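Local structure of peroxisomal acyl-CoA oxidase 1A (Solanum lycopersicum, 2FON) at residues B[290-295]-B[382-387]; B[374-379]-B[386-391]; B[93-98]-B[107-112]; B[51-56]-B[101-106]. The protein probably oxidises acyl-CoA thioesters in the first step of peroxisomal fatty acid beta-oxidation, using FAD as its cofactor. All coordinates share one frame; numbering follows the deposited sequence.

Interaction 1 of 4, residues B[290-295]-B[382-387]; sequences DIPRQL and AANDFS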
loop_
_atom_site.group_PDB
_atom_site.type_symbol
_atom_site.label_atom_id
_atom_site.label_comp_id
_atom_site.label_asym_id
_atom_site.label_seq_id
_atom_site.Cartn_x
_atom_site.Cartn_y
_atom_site.Cartn_z
ATOM N N ASP B 290 20.391 -37.900 20.412
ATOM C CA ASP B 290 19.277 -37.688 21.344
ATOM C C ASP B 290 18.665 -36.301 21.057
ATOM O O ASP B 290 17.972 -36.133 20.039
ATOM C CB ASP B 290 19.768 -37.791 22.785
ATOM N N ILE B 291 18.939 -35.319 21.925
ATOM C CA ILE B 291 18.633 -33.884 21.694
ATOM C C ILE B 291 17.595 -33.569 20.572
ATOM O O ILE B 291 17.958 -33.072 19.499
ATOM C CB ILE B 291 19.943 -33.082 21.489
ATOM N N PRO B 292 16.298 -33.863 20.837
ATOM C CA PRO B 292 15.137 -33.718 19.935
ATOM C C PRO B 292 15.107 -32.533 18.941
ATOM O O PRO B 292 15.265 -31.364 19.340
ATOM C CB PRO B 292 13.965 -33.605 20.914
ATOM C CG PRO B 292 14.376 -34.489 22.060
ATOM C CD PRO B 292 15.883 -34.427 22.143
ATOM N N ARG B 293 14.870 -32.873 17.664
ATOM C CA ARG B 293 14.540 -31.922 16.581
ATOM C C ARG B 293 13.410 -30.939 16.941
ATOM O O ARG B 293 13.257 -29.906 16.288
ATOM C CB ARG B 293 14.197 -32.680 15.274
ATOM N N GLN B 294 12.637 -31.262 17.977
ATOM C CA GLN B 294 11.640 -30.350 18.522
ATOM C C GLN B 294 12.251 -29.168 19.255
ATOM O O GLN B 294 11.601 -28.132 19.362
ATOM C CB GLN B 294 10.685 -31.067 19.466
ATOM C CG GLN B 294 9.602 -31.882 18.789
ATOM C CD GLN B 294 9.935 -33.354 18.745
ATOM O OE1 GLN B 294 11.094 -33.739 18.585
ATOM N NE2 GLN B 294 8.920 -34.189 18.895
ATOM N N LEU B 295 13.485 -29.318 19.756
ATOM C CA LEU B 295 14.211 -28.222 20.443
ATOM C C LEU B 295 14.183 -26.911 19.641
ATOM O O LEU B 295 14.136 -25.813 20.210
ATOM C CB LEU B 295 15.653 -28.638 20.759
ATOM N N ALA B 382 12.032 -28.577 28.106
ATOM C CA ALA B 382 12.985 -29.152 29.052
ATOM C C ALA B 382 12.422 -30.340 29.855
ATOM O O ALA B 382 13.157 -30.986 30.609
ATOM C CB ALA B 382 13.493 -28.068 29.981
ATOM N N ALA B 383 11.126 -30.623 29.721
ATOM C CA ALA B 383 10.530 -31.817 30.350
ATOM C C ALA B 383 10.144 -32.833 29.284
ATOM O O ALA B 383 9.431 -33.814 29.561
ATOM C CB ALA B 383 9.319 -31.453 31.215
ATOM N N ASN B 384 10.636 -32.580 28.064
ATOM C CA ASN B 384 10.285 -33.361 26.877
ATOM C C ASN B 384 8.772 -33.405 26.727
ATOM O O ASN B 384 8.189 -34.441 26.388
ATOM C CB ASN B 384 10.884 -34.769 26.942
ATOM C CG ASN B 384 12.385 -34.745 27.033
ATOM O OD1 ASN B 384 12.951 -34.516 28.108
ATOM N ND2 ASN B 384 13.048 -34.967 25.900
ATOM N N ASP B 385 8.160 -32.259 27.020
ATOM C CA ASP B 385 6.726 -32.054 26.940
ATOM C C ASP B 385 6.421 -31.488 25.559
ATOM O O ASP B 385 6.922 -30.413 25.186
ATOM C CB ASP B 385 6.302 -31.080 28.038
ATOM C CG ASP B 385 4.845 -30.735 27.982
ATOM O OD1 ASP B 385 4.397 -30.127 26.994
ATOM O OD2 ASP B 385 4.139 -31.051 28.952
ATOM N N PHE B 386 5.614 -32.211 24.787
ATOM C CA PHE B 386 5.350 -31.801 23.414
ATOM C C PHE B 386 3.870 -31.596 23.128
ATOM O O PHE B 386 3.489 -31.204 22.021
ATOM C CB PHE B 386 5.999 -32.775 22.433
ATOM C CG PHE B 386 7.504 -32.830 22.539
ATOM C CD1 PHE B 386 8.169 -34.055 22.588
ATOM C CD2 PHE B 386 8.259 -31.658 22.602
ATOM C CE1 PHE B 386 9.578 -34.112 22.691
ATOM C CE2 PHE B 386 9.657 -31.701 22.712
ATOM C CZ PHE B 386 10.321 -32.928 22.752
ATOM N N SER B 387 3.049 -31.801 24.151
ATOM C CA SER B 387 1.596 -31.619 24.065
ATOM C C SER B 387 1.118 -30.210 23.677
ATOM O O SER B 387 -0.059 -30.027 23.387
ATOM C CB SER B 387 0.945 -32.005 25.410
ATOM O OG SER B 387 0.857 -30.881 26.291
#

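Interaction 2 of 4, residues B[374-379]-B[386-391]; sequences YTDVTQ and FSTLPE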
loop_
_atom_site.group_PDB
_atom_site.type_symbol
_atom_site.label_atom_id
_atom_site.label_comp_id
_atom_site.label_asym_id
_atom_site.label_seq_id
_atom_site.Cartn_x
_atom_site.Cartn_y
_atom_site.Cartn_z
ATOM N N TYR B 374 6.940 -17.807 25.018
ATOM C CA TYR B 374 8.281 -18.343 24.762
ATOM C C TYR B 374 8.884 -19.005 25.993
ATOM O O TYR B 374 9.478 -20.064 25.873
ATOM C CB TYR B 374 9.232 -17.271 24.199
ATOM C CG TYR B 374 10.677 -17.704 24.205
ATOM C CD1 TYR B 374 11.179 -18.516 23.183
ATOM C CD2 TYR B 374 11.539 -17.319 25.238
ATOM C CE1 TYR B 374 12.518 -18.933 23.182
ATOM C CE2 TYR B 374 12.869 -17.727 25.251
ATOM C CZ TYR B 374 13.358 -18.541 24.219
ATOM O OH TYR B 374 14.680 -18.968 24.219
ATOM N N THR B 375 8.743 -18.385 27.163
ATOM C CA THR B 375 9.259 -18.967 28.400
ATOM C C THR B 375 8.509 -20.273 28.700
ATOM O O THR B 375 9.114 -21.276 29.066
ATOM C CB THR B 375 9.173 -17.962 29.593
ATOM O OG1 THR B 375 9.527 -16.639 29.157
ATOM C CG2 THR B 375 10.088 -18.357 30.737
ATOM N N ASP B 376 7.196 -20.272 28.513
ATOM C CA ASP B 376 6.395 -21.471 28.747
ATOM C C ASP B 376 6.786 -22.671 27.867
ATOM O O ASP B 376 6.937 -23.789 28.367
ATOM C CB ASP B 376 4.904 -21.153 28.584
ATOM C CG ASP B 376 3.989 -22.335 28.961
ATOM O OD1 ASP B 376 3.296 -22.843 28.050
ATOM O OD2 ASP B 376 3.947 -22.740 30.152
ATOM N N VAL B 377 6.937 -22.437 26.567
ATOM C CA VAL B 377 7.246 -23.492 25.600
ATOM C C VAL B 377 8.599 -24.110 25.905
ATOM O O VAL B 377 8.742 -25.343 25.926
ATOM C CB VAL B 377 7.189 -22.942 24.152
ATOM C CG1 VAL B 377 8.047 -23.751 23.180
ATOM C CG2 VAL B 377 5.742 -22.877 23.672
ATOM N N THR B 378 9.586 -23.261 26.178
ATOM C CA THR B 378 10.917 -23.764 26.523
ATOM C C THR B 378 11.046 -24.258 27.965
ATOM O O THR B 378 12.085 -24.760 28.333
ATOM C CB THR B 378 12.066 -22.757 26.216
ATOM O OG1 THR B 378 12.109 -21.733 27.222
ATOM C CG2 THR B 378 11.953 -22.159 24.768
ATOM N N GLN B 379 10.002 -24.097 28.774
ATOM C CA GLN B 379 9.954 -24.733 30.088
ATOM C C GLN B 379 9.522 -26.157 29.823
ATOM O O GLN B 379 10.047 -27.098 30.413
ATOM C CB GLN B 379 8.931 -24.066 31.019
ATOM C CG GLN B 379 9.495 -23.565 32.344
ATOM C CD GLN B 379 9.656 -22.042 32.378
ATOM O OE1 GLN B 379 8.720 -21.316 32.733
ATOM N NE2 GLN B 379 10.846 -21.553 32.005
ATOM N N PHE B 386 5.614 -32.211 24.787
ATOM C CA PHE B 386 5.350 -31.801 23.414
ATOM C C PHE B 386 3.870 -31.596 23.128
ATOM O O PHE B 386 3.489 -31.204 22.021
ATOM C CB PHE B 386 5.999 -32.775 22.433
ATOM C CG PHE B 386 7.504 -32.830 22.539
ATOM C CD1 PHE B 386 8.169 -34.055 22.588
ATOM C CD2 PHE B 386 8.259 -31.658 22.602
ATOM C CE1 PHE B 386 9.578 -34.112 22.691
ATOM C CE2 PHE B 386 9.657 -31.701 22.712
ATOM C CZ PHE B 386 10.321 -32.928 22.752
ATOM N N SER B 387 3.049 -31.801 24.151
ATOM C CA SER B 387 1.596 -31.619 24.065
ATOM C C SER B 387 1.118 -30.210 23.677
ATOM O O SER B 387 -0.059 -30.027 23.387
ATOM C CB SER B 387 0.945 -32.005 25.410
ATOM O OG SER B 387 0.857 -30.881 26.291
ATOM N N THR B 388 2.014 -29.230 23.677
ATOM C CA THR B 388 1.638 -27.806 23.627
ATOM C C THR B 388 2.168 -27.103 22.345
ATOM O O THR B 388 1.859 -25.932 22.059
ATOM C CB THR B 388 2.185 -27.109 24.908
ATOM O OG1 THR B 388 1.803 -25.736 24.953
ATOM C CG2 THR B 388 3.700 -27.201 24.944
ATOM N N LEU B 389 2.962 -27.855 21.588
ATOM C CA LEU B 389 3.747 -27.360 20.482
ATOM C C LEU B 389 2.906 -27.008 19.251
ATOM O O LEU B 389 3.054 -25.929 18.728
ATOM C CB LEU B 389 4.806 -28.405 20.140
ATOM C CG LEU B 389 6.268 -28.039 19.911
ATOM C CD1 LEU B 389 6.852 -27.415 21.145
ATOM C CD2 LEU B 389 7.018 -29.319 19.577
ATOM N N PRO B 390 2.032 -27.917 18.768
ATOM C CA PRO B 390 1.151 -27.507 17.662
ATOM C C PRO B 390 0.492 -26.170 17.907
ATOM O O PRO B 390 0.645 -25.228 17.105
ATOM C CB PRO B 390 0.089 -28.595 17.661
ATOM C CG PRO B 390 0.856 -29.820 18.123
ATOM C CD PRO B 390 1.813 -29.329 19.148
ATOM N N GLU B 391 -0.227 -26.085 19.024
ATOM C CA GLU B 391 -0.878 -24.848 19.434
ATOM C C GLU B 391 0.102 -23.700 19.470
ATOM O O GLU B 391 -0.229 -22.657 19.012
ATOM C CB GLU B 391 -1.569 -25.006 20.789
ATOM C CG GLU B 391 -2.332 -23.757 21.285
ATOM C CD GLU B 391 -1.609 -22.987 22.415
ATOM O OE1 GLU B 391 -0.831 -23.615 23.208
ATOM O OE2 GLU B 391 -1.849 -21.754 22.518
#

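Interaction 3 of 4, residues B[93-98]-B[107-112]; sequences KRIIEL and MLRRYV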
loop_
_atom_site.group_PDB
_atom_site.type_symbol
_atom_site.label_atom_id
_atom_site.label_comp_id
_atom_site.label_asym_id
_atom_site.label_seq_id
_atom_site.Cartn_x
_atom_site.Cartn_y
_atom_site.Cartn_z
ATOM N N LYS B 93 32.059 -0.023 16.815
ATOM C CA LYS B 93 32.921 0.752 17.670
ATOM C C LYS B 93 32.190 1.399 18.867
ATOM O O LYS B 93 32.814 1.541 19.965
ATOM C CB LYS B 93 33.623 1.815 16.833
ATOM C CG LYS B 93 34.714 2.556 17.497
ATOM C CD LYS B 93 35.365 3.623 16.574
ATOM C CE LYS B 93 35.531 4.967 17.366
ATOM N NZ LYS B 93 36.703 5.807 16.942
ATOM N N ARG B 94 30.926 1.814 18.767
ATOM C CA ARG B 94 30.354 2.340 20.011
ATOM C C ARG B 94 29.948 1.197 20.928
ATOM O O ARG B 94 30.004 1.351 22.193
ATOM C CB ARG B 94 29.172 3.235 19.815
ATOM C CG ARG B 94 29.462 4.431 19.067
ATOM C CD ARG B 94 30.489 5.216 19.771
ATOM N NE ARG B 94 29.953 6.007 20.887
ATOM C CZ ARG B 94 30.733 6.459 21.884
ATOM N NH1 ARG B 94 32.050 6.172 21.870
ATOM N NH2 ARG B 94 30.228 7.183 22.887
ATOM N N ILE B 95 29.540 0.058 20.331
ATOM C CA ILE B 95 29.188 -1.087 21.152
ATOM C C ILE B 95 30.380 -1.493 22.024
ATOM O O ILE B 95 30.235 -1.815 23.211
ATOM C CB ILE B 95 28.690 -2.235 20.333
ATOM C CG1 ILE B 95 27.269 -1.931 19.835
ATOM C CG2 ILE B 95 28.640 -3.511 21.164
ATOM C CD1 ILE B 95 26.851 -2.716 18.606
ATOM N N ILE B 96 31.577 -1.434 21.455
ATOM C CA ILE B 96 32.733 -1.824 22.186
ATOM C C ILE B 96 33.052 -0.767 23.211
ATOM O O ILE B 96 33.017 -1.026 24.413
ATOM C CB ILE B 96 33.907 -2.022 21.249
ATOM C CG1 ILE B 96 33.635 -3.163 20.257
ATOM C CG2 ILE B 96 35.180 -2.300 22.023
ATOM C CD1 ILE B 96 33.501 -4.550 20.887
ATOM N N GLU B 97 33.328 0.440 22.725
ATOM C CA GLU B 97 33.808 1.533 23.587
ATOM C C GLU B 97 32.929 1.846 24.773
ATOM O O GLU B 97 33.411 2.441 25.739
ATOM C CB GLU B 97 34.016 2.821 22.791
ATOM C CG GLU B 97 35.025 2.692 21.630
ATOM C CD GLU B 97 35.351 4.054 20.961
ATOM O OE1 GLU B 97 34.390 4.897 20.735
ATOM O OE2 GLU B 97 36.578 4.262 20.675
ATOM N N LEU B 98 31.645 1.487 24.686
ATOM C CA LEU B 98 30.706 1.715 25.787
ATOM C C LEU B 98 30.341 0.410 26.492
ATOM O O LEU B 98 29.505 0.394 27.389
ATOM C CB LEU B 98 29.453 2.502 25.349
ATOM C CG LEU B 98 29.454 3.779 24.487
ATOM C CD1 LEU B 98 28.115 3.893 23.761
ATOM C CD2 LEU B 98 29.663 5.000 25.321
ATOM N N MET B 107 19.305 -2.872 20.736
ATOM C CA MET B 107 18.757 -1.570 20.863
ATOM C C MET B 107 19.586 -0.598 20.022
ATOM O O MET B 107 19.034 0.109 19.187
ATOM C CB MET B 107 18.791 -1.161 22.348
ATOM C CG MET B 107 17.519 -0.503 22.931
ATOM S SD MET B 107 15.996 -1.419 22.502
ATOM C CE MET B 107 14.866 -1.042 23.849
ATOM N N LEU B 108 20.903 -0.546 20.225
ATOM C CA LEU B 108 21.697 0.450 19.545
ATOM C C LEU B 108 21.495 0.347 18.046
ATOM O O LEU B 108 21.239 1.356 17.347
ATOM C CB LEU B 108 23.166 0.364 19.880
ATOM C CG LEU B 108 23.895 1.572 19.299
ATOM C CD1 LEU B 108 24.925 2.193 20.225
ATOM C CD2 LEU B 108 24.502 1.239 17.979
ATOM N N ARG B 109 21.576 -0.858 17.522
ATOM C CA ARG B 109 21.329 -0.973 16.088
ATOM C C ARG B 109 19.905 -0.582 15.723
ATOM O O ARG B 109 19.700 0.049 14.683
ATOM C CB ARG B 109 21.753 -2.317 15.531
ATOM C CG ARG B 109 23.264 -2.403 15.287
ATOM C CD ARG B 109 23.713 -3.787 14.884
ATOM N NE ARG B 109 24.256 -4.538 16.018
ATOM C CZ ARG B 109 23.646 -5.582 16.585
ATOM N NH1 ARG B 109 22.456 -5.962 16.114
ATOM N NH2 ARG B 109 24.215 -6.218 17.618
ATOM N N ARG B 110 18.928 -0.859 16.590
ATOM C CA ARG B 110 17.553 -0.495 16.232
ATOM C C ARG B 110 17.515 0.991 15.909
ATOM O O ARG B 110 17.033 1.407 14.887
ATOM C CB ARG B 110 16.564 -0.849 17.347
ATOM C CG ARG B 110 15.115 -0.614 16.985
ATOM C CD ARG B 110 14.110 -0.778 18.197
ATOM N NE ARG B 110 14.017 -2.121 18.820
ATOM C CZ ARG B 110 14.024 -3.287 18.159
ATOM N NH1 ARG B 110 14.074 -3.341 16.802
ATOM N NH2 ARG B 110 13.970 -4.423 18.857
ATOM N N TYR B 111 18.072 1.794 16.781
ATOM C CA TYR B 111 17.939 3.220 16.674
ATOM C C TYR B 111 18.792 3.918 15.584
ATOM O O TYR B 111 18.462 5.001 15.123
ATOM C CB TYR B 111 18.099 3.798 18.075
ATOM C CG TYR B 111 16.881 3.426 18.857
ATOM C CD1 TYR B 111 16.907 2.450 19.850
ATOM C CD2 TYR B 111 15.672 3.996 18.551
ATOM C CE1 TYR B 111 15.726 2.087 20.536
ATOM C CE2 TYR B 111 14.524 3.642 19.214
ATOM C CZ TYR B 111 14.549 2.699 20.204
ATOM O OH TYR B 111 13.349 2.416 20.818
ATOM N N VAL B 112 19.886 3.278 15.188
ATOM C CA VAL B 112 20.598 3.642 13.982
ATOM C C VAL B 112 19.624 3.588 12.766
ATOM O O VAL B 112 19.755 4.355 11.823
ATOM C CB VAL B 112 21.832 2.715 13.780
ATOM C CG1 VAL B 112 22.445 2.901 12.386
ATOM C CG2 VAL B 112 22.850 3.021 14.762
#

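Interaction 4 of 4, residues B[51-56]-B[101-106]; sequences FELTDR and SQEEAT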
loop_
_atom_site.group_PDB
_atom_site.type_symbol
_atom_site.label_atom_id
_atom_site.label_comp_id
_atom_site.label_asym_id
_atom_site.label_seq_id
_atom_site.Cartn_x
_atom_site.Cartn_y
_atom_site.Cartn_z
ATOM N N PHE B 51 12.342 0.586 29.673
ATOM C CA PHE B 51 12.243 1.993 29.371
ATOM C C PHE B 51 13.553 2.743 29.610
ATOM O O PHE B 51 13.967 3.522 28.747
ATOM C CB PHE B 51 11.151 2.642 30.201
ATOM C CG PHE B 51 11.068 4.102 29.995
ATOM C CD1 PHE B 51 10.581 4.594 28.805
ATOM C CD2 PHE B 51 11.533 4.986 30.995
ATOM C CE1 PHE B 51 10.525 5.945 28.605
ATOM C CE2 PHE B 51 11.505 6.352 30.821
ATOM C CZ PHE B 51 10.999 6.850 29.636
ATOM N N GLU B 52 14.171 2.520 30.772
ATOM C CA GLU B 52 15.472 3.060 31.074
ATOM C C GLU B 52 16.476 2.793 29.942
ATOM O O GLU B 52 17.280 3.659 29.592
ATOM C CB GLU B 52 15.988 2.440 32.381
ATOM C CG GLU B 52 17.065 3.246 33.128
ATOM C CD GLU B 52 18.478 3.216 32.493
ATOM O OE1 GLU B 52 18.855 2.261 31.743
ATOM O OE2 GLU B 52 19.246 4.168 32.777
ATOM N N LEU B 53 16.418 1.587 29.386
ATOM C CA LEU B 53 17.370 1.127 28.386
ATOM C C LEU B 53 17.004 1.683 27.022
ATOM O O LEU B 53 17.866 2.176 26.286
ATOM C CB LEU B 53 17.364 -0.399 28.352
ATOM C CG LEU B 53 18.402 -1.156 27.525
ATOM C CD1 LEU B 53 18.809 -2.423 28.273
ATOM C CD2 LEU B 53 17.882 -1.519 26.083
ATOM N N THR B 54 15.727 1.618 26.671
ATOM C CA THR B 54 15.327 2.263 25.452
ATOM C C THR B 54 15.704 3.744 25.528
ATOM O O THR B 54 16.354 4.271 24.612
ATOM C CB THR B 54 13.832 2.102 25.172
ATOM O OG1 THR B 54 13.507 0.711 25.166
ATOM C CG2 THR B 54 13.475 2.686 23.817
ATOM N N ASP B 55 15.350 4.410 26.621
ATOM C CA ASP B 55 15.532 5.851 26.648
ATOM C C ASP B 55 16.981 6.318 26.503
ATOM O O ASP B 55 17.260 7.330 25.854
ATOM C CB ASP B 55 14.940 6.451 27.917
ATOM C CG ASP B 55 14.855 7.952 27.855
ATOM O OD1 ASP B 55 14.249 8.461 26.881
ATOM O OD2 ASP B 55 15.386 8.620 28.779
ATOM N N ARG B 56 17.898 5.585 27.117
ATOM C CA ARG B 56 19.281 6.022 27.162
ATOM C C ARG B 56 20.004 5.654 25.845
ATOM O O ARG B 56 20.953 6.329 25.455
ATOM C CB ARG B 56 19.965 5.441 28.415
ATOM C CG ARG B 56 21.487 5.231 28.353
ATOM C CD ARG B 56 22.037 4.693 29.715
ATOM N NE ARG B 56 21.399 3.434 30.145
ATOM C CZ ARG B 56 21.716 2.220 29.676
ATOM N NH1 ARG B 56 22.691 2.049 28.775
ATOM N NH2 ARG B 56 21.047 1.168 30.126
ATOM N N SER B 101 26.072 -4.473 26.591
ATOM C CA SER B 101 25.679 -5.869 26.444
ATOM C C SER B 101 25.054 -6.149 25.075
ATOM O O SER B 101 24.668 -5.213 24.357
ATOM C CB SER B 101 24.639 -6.178 27.479
ATOM O OG SER B 101 23.646 -5.175 27.453
ATOM N N GLN B 102 24.907 -7.426 24.725
ATOM C CA GLN B 102 24.228 -7.794 23.472
ATOM C C GLN B 102 22.767 -7.290 23.378
ATOM O O GLN B 102 22.286 -6.837 22.304
ATOM C CB GLN B 102 24.331 -9.295 23.194
ATOM C CG GLN B 102 25.695 -9.747 22.541
ATOM C CD GLN B 102 25.752 -11.288 22.328
ATOM O OE1 GLN B 102 25.127 -12.032 23.087
ATOM N NE2 GLN B 102 26.506 -11.761 21.309
ATOM N N GLU B 103 22.070 -7.316 24.504
ATOM C CA GLU B 103 20.747 -6.705 24.559
ATOM C C GLU B 103 20.866 -5.231 24.164
ATOM O O GLU B 103 20.214 -4.774 23.206
ATOM C CB GLU B 103 20.133 -6.928 25.932
ATOM C CG GLU B 103 19.076 -5.970 26.396
ATOM C CD GLU B 103 18.848 -6.099 27.930
ATOM O OE1 GLU B 103 17.696 -5.890 28.417
ATOM O OE2 GLU B 103 19.844 -6.404 28.647
ATOM N N GLU B 104 21.757 -4.520 24.844
ATOM C CA GLU B 104 21.972 -3.105 24.552
ATOM C C GLU B 104 22.358 -2.807 23.090
ATOM O O GLU B 104 21.823 -1.863 22.496
ATOM C CB GLU B 104 22.996 -2.541 25.496
ATOM C CG GLU B 104 22.389 -2.166 26.784
ATOM C CD GLU B 104 23.448 -1.826 27.848
ATOM O OE1 GLU B 104 24.539 -2.445 27.844
ATOM O OE2 GLU B 104 23.181 -0.934 28.696
ATOM N N ALA B 105 23.261 -3.623 22.541
ATOM C CA ALA B 105 23.668 -3.577 21.157
ATOM C C ALA B 105 22.509 -3.812 20.217
ATOM O O ALA B 105 22.462 -3.231 19.114
ATOM C CB ALA B 105 24.738 -4.594 20.897
ATOM N N THR B 106 21.567 -4.663 20.599
ATOM C CA THR B 106 20.380 -4.805 19.718
ATOM C C THR B 106 19.631 -3.447 19.579
ATOM O O THR B 106 19.370 -2.961 18.450
ATOM C CB THR B 106 19.407 -5.895 20.221
ATOM O OG1 THR B 106 20.161 -7.030 20.689
ATOM C CG2 THR B 106 18.524 -6.322 19.140
#

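Interaction 1 of 4, residues B[290-295]-B[382-387]
Two surface loops of the acyl-CoA oxidase fold meet here, the link that carries the chain from strand 284-288 into helix 297-328 and the turn between helices 347-380 and 389-417, with Gln294 of the first lying over the ring of Phe386 in the second. The stack is one of amide on aromatic: the two planes are only 12° apart, and Gln294 NE2 sits 3.7 Å above the Phe386 ring plane, displaced toward the rim. Further back along the same side chain, Gln294 CG makes a CH-pi contact, 4.0 Å from the Phe386 ring centroid and nearly above it, while Gln294 CB comes within 3.5 Å of Phe386 CE2. The bend of Gln294 at chi2 (100°) folds its amide down flat against the ring instead of letting it run past. On the opposite face of the ring lies the carbonyl carbon of Asn384, so the phenyl group is held between the facing loop and its own backbone. Pro292 CB approaches obliquely, 4.1 Å from Phe386 CZ, and Pro292 CG meets Asn384 ND2 at 4.1 Å, a plain van der Waals touch. With an alanine here in place of Phe386, the Gln294 amide is likely to lose its stacking surface and be free to turn, with a gap opening beside Pro292. Asp385, the residue before Phe386, forms a salt bridge with Arg380. The whole is an amide-on-aromatic stack at the surface, packing the loop out of the strand region onto a helix-helix turn of the acyl-CoA oxidase C-alpha1 region.

Interaction 2 of 4, residues B[374-379]-B[386-391]
Val377 and Leu389 face each other across the neck of a helix-loop-helix unit, where helix 347-380 nears its end and helix 389-417 begins; both helices belong to the helical bundle of the acyl-CoA oxidase fold. Leu389 CD1 is directed roughly at Val377 and meets the side of its CG1 methyl at 4.4 Å, a loose apolar contact. Leu389 divides its branches between two neighbours, since CD1 goes to Val377 while CD2 packs against CG of Gln294. Thr388 stands beside this pair, its side chain setting out toward the first helix. With OG1 anti to the backbone N (chi1 -177°), its hydroxyl lies on the Asp376 side and its methyl CG2 on the side of Val377 and Leu389. Asp376 reaches across from one turn of the helix, yet its OD1 stops 4.5 Å from Thr388 OG1, too far for a hydrogen bond; this carboxylate instead has a long, weak ion pair with Arg380, against which Thr388 also packs. Glu391 places a second carboxylate nearby, with OE1 6.4 Å from Asp376 OD1, a closeness of like charge that the arginine probably eases. Its other oxygen is held by Thr473. The chain enters helix 389-417 through a type I turn from Phe386 to Leu389, with a weak bond of 3.4 Å from Leu389 N to Phe386 O.

Interaction 3 of 4, residues B[93-98]-B[107-112]
The last turns of helix 77-97 and the C-terminal half of helix 102-112 pass with the CA atoms of Ile95 and Leu108 7.8 Å apart, bringing Ile95 against Arg109 and Arg94 against Leu108. This is a helix-loop-helix in the N-terminal helical region, its short connection contributing Leu100, which packs on both Ile95 and Leu108. Ile95 crosses Arg109 at about a right angle, its terminal CD1 lying 4.1 Å from Arg109 NE and obliquely placed to the guanidinium. Arg109 runs out extended through chi2 and bends at chi3 (-99°), which turns its guanidinium across the end of Ile95; its charge has a cation-pi partner in Trp122, so the isoleucine touches an arginine already engaged on a ring. The same Ile95 CD1 also packs on Ala105. At the other flank only the root of Arg94 takes part: Arg94 CB is 4.4 Å from Leu108 CD1, and the chain then turns back along its own helix. There the Arg94 guanidinium has Leu98 CG 3.8 Å above one face, and its NH1 forms a salt bridge with Glu97 OE1 at 2.9 Å, the oxygen lying in the guanidinium plane and being met on its anti side.

Interaction 4 of 4, residues B[51-56]-B[101-106]
One carboxylate does two jobs here: Glu104 pairs with Arg56 of the facing helix through one oxygen and closes a capping box on its own helix with the other. Arg56 NH1 gives Glu104 OE2 a bond of 3.0 Å, fairly straight at 153°; the oxygen is in the guanidinium plane, but the donor comes from above the carboxylate plane. NH2 adds a weak second bond. Behind, Arg56 grips Glu52 side-on, NE and NH2 both reaching OE1, which pins the guanidinium between two acids. Glu104 OE1 meanwhile accepts from Ser101 N (2.8 Å) and Ser101 OG (2.9 Å), and Glu104 N returns a bond to Ser101 OG, the N-cap. Putting an alanine here instead of Glu104 would probably leave Arg56 without its charged mate across the helices and Ser101 N without its acceptor. The apolar part of the contact is Leu53, whose CD1 lies 3.6 Å from Glu103 OE1 and 3.9 Å from Glu104 CG. Leu53 CG stands anti to the backbone N (chi1 -172°), reaching across to the Glu103 carboxylate and the Glu104 stem. Segments 51-56 and 102-106 cross at -51° with axes 10.6 Å apart; Leu53 and Thr54 continue onto Met107, while Phe51 packs on helix 37-45.

In the fold
From the N terminus, interaction 4 opens on helix 48-62 and interaction 3 on helix 77-97; interaction 4 then closes at the start of helix 102-112 and interaction 3 further along it, so the two cross. Between them they set helix 102-112 against both earlier helices, and they touch through Met107 and Leu53. Interaction 1 ties the loop after strand 284-288 to the turn between helices 347-380 and 389-417. Interaction 2 opens on helix 347-380, inside that span, and closes the short loop there; both end on the overlapping stretch 382-391, sharing Phe386 and Ser387. Their centres lie about 28 to 36 Å from those of the N-terminal pair.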